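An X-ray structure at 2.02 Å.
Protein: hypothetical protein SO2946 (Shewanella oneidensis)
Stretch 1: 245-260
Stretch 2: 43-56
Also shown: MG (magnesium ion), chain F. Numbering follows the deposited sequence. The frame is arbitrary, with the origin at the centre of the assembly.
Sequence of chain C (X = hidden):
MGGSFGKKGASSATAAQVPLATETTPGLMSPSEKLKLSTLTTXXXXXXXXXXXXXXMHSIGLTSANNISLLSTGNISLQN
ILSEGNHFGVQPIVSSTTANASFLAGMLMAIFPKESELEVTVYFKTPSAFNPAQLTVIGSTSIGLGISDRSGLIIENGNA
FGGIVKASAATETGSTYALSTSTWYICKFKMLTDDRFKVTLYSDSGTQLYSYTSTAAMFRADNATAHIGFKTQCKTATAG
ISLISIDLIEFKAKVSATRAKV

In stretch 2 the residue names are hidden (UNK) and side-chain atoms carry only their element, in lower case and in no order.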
# COMPACT_ATOMS: atom_id res chain seq x y z
N SER C 245 -12.53 -18.71 -5.62
CA SER C 245 -12.41 -17.63 -4.64
C SER C 245 -11.04 -17.66 -3.98
O SER C 245 -10.46 -18.72 -3.82
CB SER C 245 -13.50 -17.75 -3.57
OG SER C 245 -14.79 -17.77 -4.16
N ILE C 246 -10.53 -16.50 -3.58
CA ILE C 246 -9.22 -16.44 -2.90
C ILE C 246 -9.30 -15.76 -1.53
O ILE C 246 -9.89 -14.67 -1.38
CB ILE C 246 -8.09 -15.85 -3.81
CG1 ILE C 246 -6.72 -15.91 -3.10
CG2 ILE C 246 -8.46 -14.45 -4.33
CD1 ILE C 246 -5.51 -15.83 -4.03
N ASP C 247 -8.72 -16.44 -0.54
CA ASP C 247 -8.63 -15.98 0.84
C ASP C 247 -7.27 -15.30 1.05
O ASP C 247 -7.19 -14.21 1.60
CB ASP C 247 -8.77 -17.21 1.77
CG ASP C 247 -8.53 -16.88 3.25
OD1 ASP C 247 -8.75 -15.74 3.66
OD2 ASP C 247 -8.15 -17.80 4.01
N LEU C 248 -6.21 -15.93 0.58
CA LEU C 248 -4.87 -15.58 1.03
C LEU C 248 -3.82 -16.07 0.05
O LEU C 248 -3.92 -17.19 -0.46
CB LEU C 248 -4.63 -16.21 2.42
CG LEU C 248 -3.29 -16.19 3.16
CD1 LEU C 248 -2.78 -14.78 3.33
CD2 LEU C 248 -3.43 -16.87 4.51
N ILE C 249 -2.83 -15.23 -0.21
CA ILE C 249 -1.66 -15.61 -1.00
C ILE C 249 -0.41 -15.17 -0.25
O ILE C 249 -0.42 -14.14 0.42
CB ILE C 249 -1.73 -15.04 -2.46
CG1 ILE C 249 -0.64 -15.66 -3.35
CG2 ILE C 249 -1.71 -13.49 -2.47
CD1 ILE C 249 -0.84 -15.43 -4.85
N GLU C 250 0.66 -15.96 -0.34
CA GLU C 250 1.94 -15.65 0.30
C GLU C 250 3.09 -15.91 -0.67
O GLU C 250 3.10 -16.93 -1.35
CB GLU C 250 2.10 -16.49 1.58
CG GLU C 250 3.47 -16.40 2.23
CD GLU C 250 3.69 -17.49 3.29
OE1 GLU C 250 3.55 -17.19 4.50
OE2 GLU C 250 4.00 -18.64 2.91
N PHE C 251 4.04 -14.98 -0.72
CA PHE C 251 5.28 -15.12 -1.51
C PHE C 251 6.49 -15.11 -0.57
O PHE C 251 6.62 -14.20 0.25
CB PHE C 251 5.44 -13.95 -2.49
CG PHE C 251 4.47 -13.98 -3.65
CD1 PHE C 251 4.88 -14.45 -4.89
CD2 PHE C 251 3.17 -13.53 -3.50
CE1 PHE C 251 3.99 -14.48 -5.97
CE2 PHE C 251 2.26 -13.55 -4.57
CZ PHE C 251 2.67 -14.03 -5.80
N LYS C 252 7.37 -16.10 -0.71
CA LYS C 252 8.68 -16.06 -0.03
C LYS C 252 9.83 -16.60 -0.86
O LYS C 252 9.71 -17.65 -1.50
CB LYS C 252 8.65 -16.72 1.36
CG LYS C 252 7.90 -18.00 1.46
CD LYS C 252 7.85 -18.46 2.94
CE LYS C 252 7.14 -19.79 3.05
NZ LYS C 252 7.19 -20.38 4.43
N ALA C 253 10.95 -15.88 -0.83
CA ALA C 253 12.11 -16.19 -1.67
C ALA C 253 13.41 -15.75 -1.01
O ALA C 253 13.40 -14.93 -0.09
CB ALA C 253 11.96 -15.52 -3.02
N LYS C 254 14.52 -16.31 -1.49
CA LYS C 254 15.85 -15.84 -1.10
C LYS C 254 16.35 -14.89 -2.18
O LYS C 254 16.27 -15.21 -3.36
CB LYS C 254 16.81 -17.02 -0.95
CG LYS C 254 16.43 -17.98 0.17
CD LYS C 254 17.55 -18.98 0.48
CE LYS C 254 17.22 -20.41 0.02
NZ LYS C 254 18.21 -21.37 0.60
N VAL C 255 16.84 -13.72 -1.78
CA VAL C 255 17.29 -12.72 -2.75
C VAL C 255 18.69 -12.20 -2.44
O VAL C 255 19.16 -12.31 -1.32
CB VAL C 255 16.31 -11.51 -2.87
CG1 VAL C 255 14.92 -11.96 -3.39
CG2 VAL C 255 16.20 -10.74 -1.55
N SER C 256 19.34 -11.64 -3.46
CA SER C 256 20.61 -10.95 -3.30
C SER C 256 20.31 -9.47 -3.29
O SER C 256 19.94 -8.89 -4.32
CB SER C 256 21.57 -11.32 -4.43
OG SER C 256 21.87 -12.71 -4.42
N ALA C 257 20.42 -8.86 -2.12
CA ALA C 257 20.09 -7.44 -1.98
C ALA C 257 20.99 -6.76 -0.95
O ALA C 257 20.56 -5.85 -0.25
CB ALA C 257 18.62 -7.26 -1.61
N THR C 258 22.24 -7.21 -0.88
CA THR C 258 23.23 -6.61 0.01
C THR C 258 23.86 -5.38 -0.65
O THR C 258 24.61 -5.48 -1.62
CB THR C 258 24.32 -7.60 0.44
OG1 THR C 258 23.72 -8.67 1.20
CG2 THR C 258 25.38 -6.90 1.30
N ARG C 259 23.52 -4.23 -0.10
CA ARG C 259 23.98 -2.95 -0.62
C ARG C 259 24.76 -2.19 0.42
O ARG C 259 24.57 -2.39 1.62
CB ARG C 259 22.79 -2.13 -1.13
CG ARG C 259 22.31 -2.64 -2.47
CD ARG C 259 20.90 -2.30 -2.72
NE ARG C 259 19.98 -3.06 -1.87
CZ ARG C 259 18.70 -3.25 -2.18
NH1 ARG C 259 18.23 -2.76 -3.32
NH2 ARG C 259 17.91 -3.92 -1.36
N ALA C 260 25.66 -1.32 -0.04
CA ALA C 260 26.48 -0.50 0.83
C ALA C 260 25.60 0.44 1.64
O ALA C 260 24.70 1.08 1.11
CB ALA C 260 27.50 0.29 0.02
N UNK C 43 10.09 -4.27 2.56
CA UNK C 43 10.22 -2.96 1.94
C UNK C 43 11.63 -2.88 1.34
O UNK C 43 11.81 -3.07 0.13
c UNK C 43 9.94 -1.83 2.93
o UNK C 43 10.71 -1.98 4.12
N UNK C 44 12.63 -2.66 2.18
CA UNK C 44 14.02 -2.68 1.71
C UNK C 44 14.62 -4.07 1.98
O UNK C 44 14.68 -4.53 3.12
c UNK C 44 17.21 -0.54 2.52
c UNK C 44 16.33 -1.62 1.92
c UNK C 44 14.85 -1.52 2.33
c UNK C 44 14.70 -1.48 3.84
N UNK C 45 15.02 -4.75 0.91
CA UNK C 45 15.49 -6.13 1.00
C UNK C 45 16.97 -6.25 1.37
O UNK C 45 17.77 -5.35 1.08
c UNK C 45 15.20 -6.86 -0.31
N UNK C 46 17.32 -7.36 2.02
CA UNK C 46 18.72 -7.74 2.24
C UNK C 46 19.00 -9.14 1.67
O UNK C 46 19.83 -9.30 0.77
c UNK C 46 20.57 -8.15 3.93
c UNK C 46 19.15 -7.63 3.72
o UNK C 46 19.13 -6.25 4.12
N UNK C 47 18.32 -10.16 2.18
CA UNK C 47 18.52 -11.52 1.67
C UNK C 47 17.25 -12.37 1.60
O UNK C 47 17.24 -13.44 0.99
c UNK C 47 19.61 -12.24 2.48
o UNK C 47 19.22 -12.36 3.83
N UNK C 48 16.19 -11.87 2.23
CA UNK C 48 14.91 -12.56 2.25
C UNK C 48 13.84 -11.66 1.64
O UNK C 48 13.90 -10.44 1.79
o UNK C 48 16.41 -13.34 5.11
c UNK C 48 15.55 -13.85 4.34
o UNK C 48 15.51 -15.08 4.11
c UNK C 48 14.53 -12.95 3.68
N UNK C 49 12.89 -12.26 0.93
CA UNK C 49 11.73 -11.51 0.48
C UNK C 49 10.46 -12.16 1.00
O UNK C 49 10.32 -13.38 0.92
c UNK C 49 10.42 -10.70 -1.54
c UNK C 49 9.27 -11.43 -1.83
c UNK C 49 10.39 -9.32 -1.68
c UNK C 49 9.24 -8.67 -2.12
c UNK C 49 11.66 -11.39 -1.05
c UNK C 49 8.10 -9.40 -2.41
c UNK C 49 8.11 -10.79 -2.26
N UNK C 50 9.55 -11.34 1.50
CA UNK C 50 8.23 -11.80 1.93
C UNK C 50 7.14 -10.82 1.50
O UNK C 50 7.30 -9.61 1.61
c UNK C 50 8.19 -11.98 3.46
o UNK C 50 3.47 -14.69 5.02
c UNK C 50 5.74 -14.76 4.33
c UNK C 50 6.90 -14.09 3.95
c UNK C 50 5.78 -11.98 4.22
c UNK C 50 4.61 -12.65 4.60
c UNK C 50 6.94 -12.69 3.90
c UNK C 50 4.60 -14.03 4.65
N UNK C 51 6.02 -11.37 1.00
CA UNK C 51 4.81 -10.58 0.74
C UNK C 51 3.58 -11.47 0.90
O UNK C 51 3.61 -12.65 0.58
c UNK C 51 4.85 -9.96 -0.66
N UNK C 52 2.50 -10.90 1.42
CA UNK C 52 1.24 -11.63 1.52
C UNK C 52 0.07 -10.67 1.45
O UNK C 52 0.19 -9.49 1.77
c UNK C 52 1.19 -12.43 2.83
o UNK C 52 1.07 -11.57 3.93
N UNK C 53 -1.07 -11.17 0.99
CA UNK C 53 -2.30 -10.40 1.01
C UNK C 53 -3.48 -11.30 1.38
O UNK C 53 -3.59 -12.42 0.91
c UNK C 53 -5.13 -7.08 0.74
c UNK C 53 -3.97 -7.84 0.70
o UNK C 53 -7.26 -6.56 -0.15
c UNK C 53 -5.96 -8.26 -1.19
c UNK C 53 -3.78 -8.81 -0.29
c UNK C 53 -4.80 -9.01 -1.23
c UNK C 53 -2.52 -9.65 -0.32
c UNK C 53 -6.11 -7.29 -0.20
N UNK C 54 -4.35 -10.79 2.26
CA UNK C 54 -5.43 -11.57 2.87
C UNK C 54 -6.82 -11.17 2.37
O UNK C 54 -7.82 -11.58 2.95
o UNK C 54 -6.34 -13.64 4.50
o UNK C 54 -5.66 -12.79 6.38
c UNK C 54 -5.82 -12.71 5.14
c UNK C 54 -5.36 -11.45 4.41
N UNK C 55 -6.89 -10.34 1.34
CA UNK C 55 -8.14 -10.04 0.63
C UNK C 55 -9.28 -9.50 1.51
O UNK C 55 -10.42 -9.94 1.39
c UNK C 55 -7.82 -10.98 -2.60
c UNK C 55 -5.61 -12.61 -2.13
c UNK C 55 -7.63 -11.54 -1.34
c UNK C 55 -5.81 -12.05 -3.40
c UNK C 55 -6.51 -12.35 -1.11
c UNK C 55 -8.58 -11.24 -0.22
c UNK C 55 -6.92 -11.23 -3.63
N UNK C 56 -8.96 -8.54 2.37
CA UNK C 56 -9.96 -7.89 3.22
C UNK C 56 -10.34 -6.49 2.74
O UNK C 56 -11.35 -5.95 3.19
c UNK C 56 -8.55 -6.70 5.06
c UNK C 56 -9.50 -7.86 4.69
c UNK C 56 -6.13 -7.87 5.70
se UNK C 56 -6.85 -6.84 4.44
MG MG F . -8.22 -13.66 3.42
O HOH W 1 22.46 -10.70 -0.14
O HOH W 2 13.39 -16.53 2.93

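Position 43 carries one carbon and then one oxygen, beyond reach of stretch 1; that is serine, S43. Position 44 has four carbons forked at the first, one arm two carbons long, the pattern of isoleucine; CG1 of I44 lies 4.3 Å from R259 NH2. Position 45 has a single carbon, hence alanine: CB of A45 sits 3.7 Å from A257 CB, and R259 NH2 donates to A45 O at 2.8 Å.

At position 46 one carbon bears an oxygen and a carbon, giving threonine. T46 O accepts a weak bond from A257 N (3.0 Å, 126°), and water 1 links T46 O (3.1 Å) to T258 OG1 (2.7 Å). Position 47, one carbon then one oxygen, is serine; its backbone does the work, V255 N donating to S47 O at 2.8 Å and 169°. Position 48 shows two carbons, the second carrying two oxygens. Four heavy atoms of this kind could be aspartate or asparagine by shape, but the atoms are labelled by element and both termini are oxygen, so it is D48. Water 2 donates to D48 OD1 (2.8 Å) and, weakly, to A253 O (3.4 Å).

Position 49, one carbon then a bare six-carbon ring, is phenylalanine; F251 CB meets the ring edge at F49 CE2, 4.1 Å away. The ring at position 50 bears an oxygen, 2.6 Å from E250 OE1, so this is tyrosine, and Y50 OH donates to that carboxylate. Position 51, a lone carbon 4.4 Å from F251 CB, is alanine. Position 52, one carbon then one oxygen, is serine, with S52 CB 4.3 Å from E250 CB.

Position 53 has an oxygen-bearing ring: tyrosine, its CB 4.5 Å from I249 CG2. Position 54 repeats the two-carbon, two-oxygen pattern and one oxygen lies 2.2 Å from MG; it is aspartate, D54. Position 55 has a bare six-carbon ring, with I246 CG2 3.7 Å from its centroid and 16° off the normal, a CH-pi contact over the face of F55. Position 56, two carbons, selenium and a carbon unbranched, is selenomethionine, M56, without contact.

The strands run antiparallel at 176°, joined by reciprocal backbone bonds in the pairs I249–Y53, F251–A51 and A253–F49. F251 N to A51 O is 2.7 Å at 175°. Beyond one strand end, magnesium draws together D54 O, D54 OD1, D247 O and D247 OD1, each at 2.2 Å, which accounts for oxygens as close as D54 O and D247 O, 3.0 Å apart.

Stretch 2, residues 43-56: SIATSDFYASYDFM
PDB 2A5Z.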